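Local coordinates for protein dihydrocoumarin hydrolase, AncDHCH1 (PDB 5HIF) that probably hydrolyses lactones such as dihydrocoumarin, as a reconstructed ancestral enzyme of the metallo-beta-lactamase superfamily with bound zinc ions, at residues Asp149-Gln154 with Gly166-Ala171. Numbering follows the deposited sequence.
Sequences DFWLSQ and GFFQGA
F150, W151 and F168 form an aromatic cluster where the end of helix 145-151 meets helix 162-180. The backbones come nearest at W151 and F168, whose CA atoms are 5.2 Å apart. F168 presents its edge to one face of F150 in an offset edge-to-face pair, the centroids 5.3 Å apart and the planes at 60°. W151 and F168 are related differently: their planes meet at 40°, neither a stack nor an edge-to-face pair, and W151 CE3 sits over one face of F168, near its rim, 3.7 Å from F168 CE2. F168 reaches this place with CG beside its own backbone N and anti to the carbonyl carbon (chi1 -62°); the two side chains cross at about a right angle although their ring planes are much less steeply inclined.

Apolar carbon contacts extend the interface from W151 to F167 and A171. At the far end of the indole, CZ3 approaches F167 CB at 3.8 Å, at the edge of the F167 ring, near its plane. At the base of the side chain, W151 CB meets A171 CB at 4.0 Å, and L152 CD2 lies against the same methyl.

Polar groups contribute little across the interface. F150 O lies at the edge of F168, in its plane, 3.6 Å from CE2, and is also hydrogen-bonded by N156 of helix 154-159. W151 O, 3.5 Å from F168 CD2, is buried without a polar partner. Within 149-154, S153 OG donates to D149 O across the helix end.

The rings of W151 and F167 also meet that of H121, and the side chain of F167 comes within about 7 Å of a zinc ion at its nearest atom. With no hydrogen bond between the segments, the chemistry is almost wholly apolar: ring and methyl contacts join the two helices beside the metal site, leaving a buried carbonyl against carbon.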
ATOM      1  N   ASP A 149       6.899  34.964  -0.303  1.00 11.30           N
ATOM      2  CA  ASP A 149       7.634  36.079   0.154  1.00 12.76           C
ATOM      3  C   ASP A 149       8.592  35.744   1.271  1.00 12.47           C
ATOM      4  O   ASP A 149       9.533  36.521   1.539  1.00 14.91           O
ATOM      5  CB  ASP A 149       6.723  37.196   0.523  1.00 12.45           C
ATOM      6  CG  ASP A 149       5.976  37.797  -0.684  1.00 14.36           C
ATOM      7  OD1 ASP A 149       6.297  37.508  -1.884  1.00 14.68           O
ATOM      8  OD2 ASP A 149       5.050  38.633  -0.401  1.00 14.59           O
ATOM      9  N   PHE A 150       8.375  34.628   1.961  1.00 10.50           N
ATOM     10  CA  PHE A 150       9.351  34.162   2.926  1.00 11.10           C
ATOM     11  C   PHE A 150      10.523  33.430   2.315  1.00 11.32           C
ATOM     12  O   PHE A 150      11.664  33.854   2.448  1.00 12.22           O
ATOM     13  CB  PHE A 150       8.687  33.325   4.016  1.00 11.60           C
ATOM     14  CG  PHE A 150       9.612  32.902   5.108  1.00 13.11           C
ATOM     15  CD1 PHE A 150      10.130  33.865   5.984  1.00 14.52           C
ATOM     16  CD2 PHE A 150      10.085  31.610   5.178  1.00 15.12           C
ATOM     17  CE1 PHE A 150      11.077  33.501   6.972  1.00 14.60           C
ATOM     18  CE2 PHE A 150      11.033  31.244   6.184  1.00 14.84           C
ATOM     19  CZ  PHE A 150      11.506  32.194   7.038  1.00 15.11           C
ATOM     20  N   TRP A 151      10.266  32.351   1.592  1.00 10.79           N
ATOM     21  CA  TRP A 151      11.318  31.530   1.083  1.00 10.93           C
ATOM     22  C   TRP A 151      12.117  32.098  -0.094  1.00 11.03           C
ATOM     23  O   TRP A 151      13.206  31.656  -0.351  1.00 12.56           O
ATOM     24  CB  TRP A 151      10.741  30.166   0.708  1.00 11.33           C
ATOM     25  CG  TRP A 151      10.094  29.426   1.890  1.00 12.55           C
ATOM     26  CD1 TRP A 151       8.775  29.276   2.120  1.00 13.03           C
ATOM     27  CD2 TRP A 151      10.766  28.828   3.036  1.00 11.79           C
ATOM     28  NE1 TRP A 151       8.570  28.592   3.298  1.00 13.96           N
ATOM     29  CE2 TRP A 151       9.767  28.286   3.859  1.00 14.43           C
ATOM     30  CE3 TRP A 151      12.102  28.597   3.387  1.00 13.52           C
ATOM     31  CZ2 TRP A 151      10.051  27.687   5.098  1.00 12.54           C
ATOM     32  CZ3 TRP A 151      12.385  27.936   4.575  1.00 14.15           C
ATOM     33  CH2 TRP A 151      11.379  27.479   5.414  1.00 13.52           C
ATOM     34  N   LEU A 152      11.493  33.000  -0.868  1.00 11.71           N
ATOM     35  CA  LEU A 152      12.043  33.500  -2.095  1.00 11.32           C
ATOM     36  C   LEU A 152      12.572  34.934  -1.841  1.00 13.00           C
ATOM     37  O   LEU A 152      12.736  35.617  -2.786  1.00 13.25           O
ATOM     38  CB  LEU A 152      11.034  33.513  -3.199  1.00 11.49           C
ATOM     39  CG  LEU A 152      10.334  32.146  -3.455  1.00 10.15           C
ATOM     40  CD1 LEU A 152       9.316  32.284  -4.575  1.00 11.35           C
ATOM     41  CD2 LEU A 152      11.312  31.019  -3.703  1.00 10.86           C
ATOM     42  N   SER A 153      12.899  35.250  -0.575  1.00 17.08           N
ATOM     43  CA  SER A 153      13.474  36.579  -0.196  1.00 17.10           C
ATOM     44  C   SER A 153      14.952  36.424   0.211  1.00 18.38           C
ATOM     45  O   SER A 153      15.353  35.627   1.014  1.00 17.11           O
ATOM     46  CB  SER A 153      12.600  37.263   0.820  1.00 19.91           C
ATOM     47  OG  SER A 153      11.441  37.859   0.113  1.00 21.88           O
ATOM     48  N   GLN A 154      15.814  37.126  -0.521  1.00 17.13           N
ATOM     49  CA  GLN A 154      17.252  37.096  -0.245  1.00 19.32           C
ATOM     50  C   GLN A 154      17.541  37.498   1.187  1.00 17.45           C
ATOM     51  O   GLN A 154      18.443  36.893   1.802  1.00 16.44           O
ATOM     52  CB  GLN A 154      17.979  38.033  -1.244  1.00 21.29           C
ATOM     53  CG  GLN A 154      19.509  37.974  -1.093  1.00 22.20           C
ATOM     54  CD  GLN A 154      20.101  36.701  -1.519  1.00 24.50           C
ATOM     55  OE1 GLN A 154      19.632  36.095  -2.513  1.00 30.05           O
ATOM     56  NE2 GLN A 154      21.070  36.179  -0.757  1.00 21.53           N
ATOM     57  N   GLY A 166      20.159  26.365   2.890  1.00 24.00           N
ATOM     58  CA  GLY A 166      19.758  25.427   1.823  1.00 26.21           C
ATOM     59  C   GLY A 166      18.303  25.420   1.408  1.00 21.99           C
ATOM     60  O   GLY A 166      18.032  25.241   0.221  1.00 21.53           O
ATOM     61  N   PHE A 167      17.395  25.528   2.342  1.00 21.73           N
ATOM     62  CA  PHE A 167      15.987  25.511   2.072  1.00 21.53           C
ATOM     63  C   PHE A 167      15.628  26.710   1.193  1.00 16.85           C
ATOM     64  O   PHE A 167      14.797  26.601   0.246  1.00 17.46           O
ATOM     65  CB  PHE A 167      15.094  25.549   3.320  1.00 25.87           C
ATOM     66  CG  PHE A 167      15.138  24.306   4.154  1.00 35.25           C
ATOM     67  CD1 PHE A 167      16.054  23.260   3.898  1.00 37.57           C
ATOM     68  CD2 PHE A 167      14.271  24.204   5.244  1.00 44.90           C
ATOM     69  CE1 PHE A 167      16.071  22.124   4.709  1.00 44.60           C
ATOM     70  CE2 PHE A 167      14.285  23.070   6.063  1.00 48.84           C
ATOM     71  CZ  PHE A 167      15.200  22.044   5.793  1.00 51.45           C
ATOM     72  N   PHE A 168      16.163  27.911   1.491  1.00 14.94           N
ATOM     73  CA  PHE A 168      15.862  29.084   0.681  1.00 14.18           C
ATOM     74  C   PHE A 168      16.531  29.003  -0.666  1.00 14.29           C
ATOM     75  O   PHE A 168      15.896  29.340  -1.680  1.00 13.39           O
ATOM     76  CB  PHE A 168      16.380  30.356   1.366  1.00 13.87           C
ATOM     77  CG  PHE A 168      15.736  30.619   2.708  1.00 12.95           C
ATOM     78  CD1 PHE A 168      16.275  30.060   3.849  1.00 14.55           C
ATOM     79  CD2 PHE A 168      14.608  31.422   2.842  1.00 12.43           C
ATOM     80  CE1 PHE A 168      15.674  30.219   5.075  1.00 14.71           C
ATOM     81  CE2 PHE A 168      14.018  31.649   4.094  1.00 14.68           C
ATOM     82  CZ  PHE A 168      14.547  31.040   5.209  1.00 15.93           C
ATOM     83  N   GLN A 169      17.804  28.548  -0.715  1.00 15.70           N
ATOM     84  CA  GLN A 169      18.518  28.416  -1.974  1.00 15.69           C
ATOM     85  C   GLN A 169      17.710  27.467  -2.913  1.00 15.09           C
ATOM     86  O   GLN A 169      17.564  27.779  -4.057  1.00 14.76           O
ATOM     87  CB  GLN A 169      19.921  27.831  -1.705  1.00 20.36           C
ATOM     88  CG  GLN A 169      20.772  28.795  -0.872  1.00 25.13           C
ATOM     89  CD  GLN A 169      22.006  28.147  -0.188  1.00 32.75           C
ATOM     90  OE1 GLN A 169      22.047  26.948   0.094  1.00 36.24           O
ATOM     91  NE2 GLN A 169      22.998  28.973   0.101  1.00 35.48           N
ATOM     92  N   GLY A 170      17.294  26.385  -2.350  1.00 15.80           N
ATOM     93  CA  GLY A 170      16.558  25.345  -3.124  1.00 13.37           C
ATOM     94  C   GLY A 170      15.236  25.869  -3.620  1.00 12.34           C
ATOM     95  O   GLY A 170      14.838  25.564  -4.767  1.00 14.00           O
ATOM     96  N   ALA A 171      14.531  26.600  -2.773  1.00 12.85           N
ATOM     97  CA  ALA A 171      13.231  27.165  -3.178  1.00 11.58           C
ATOM     98  C   ALA A 171      13.427  28.133  -4.323  1.00 12.05           C
ATOM     99  O   ALA A 171      12.700  28.120  -5.331  1.00 12.12           O
ATOM    100  CB  ALA A 171      12.540  27.847  -2.030  1.00 12.65           C
TER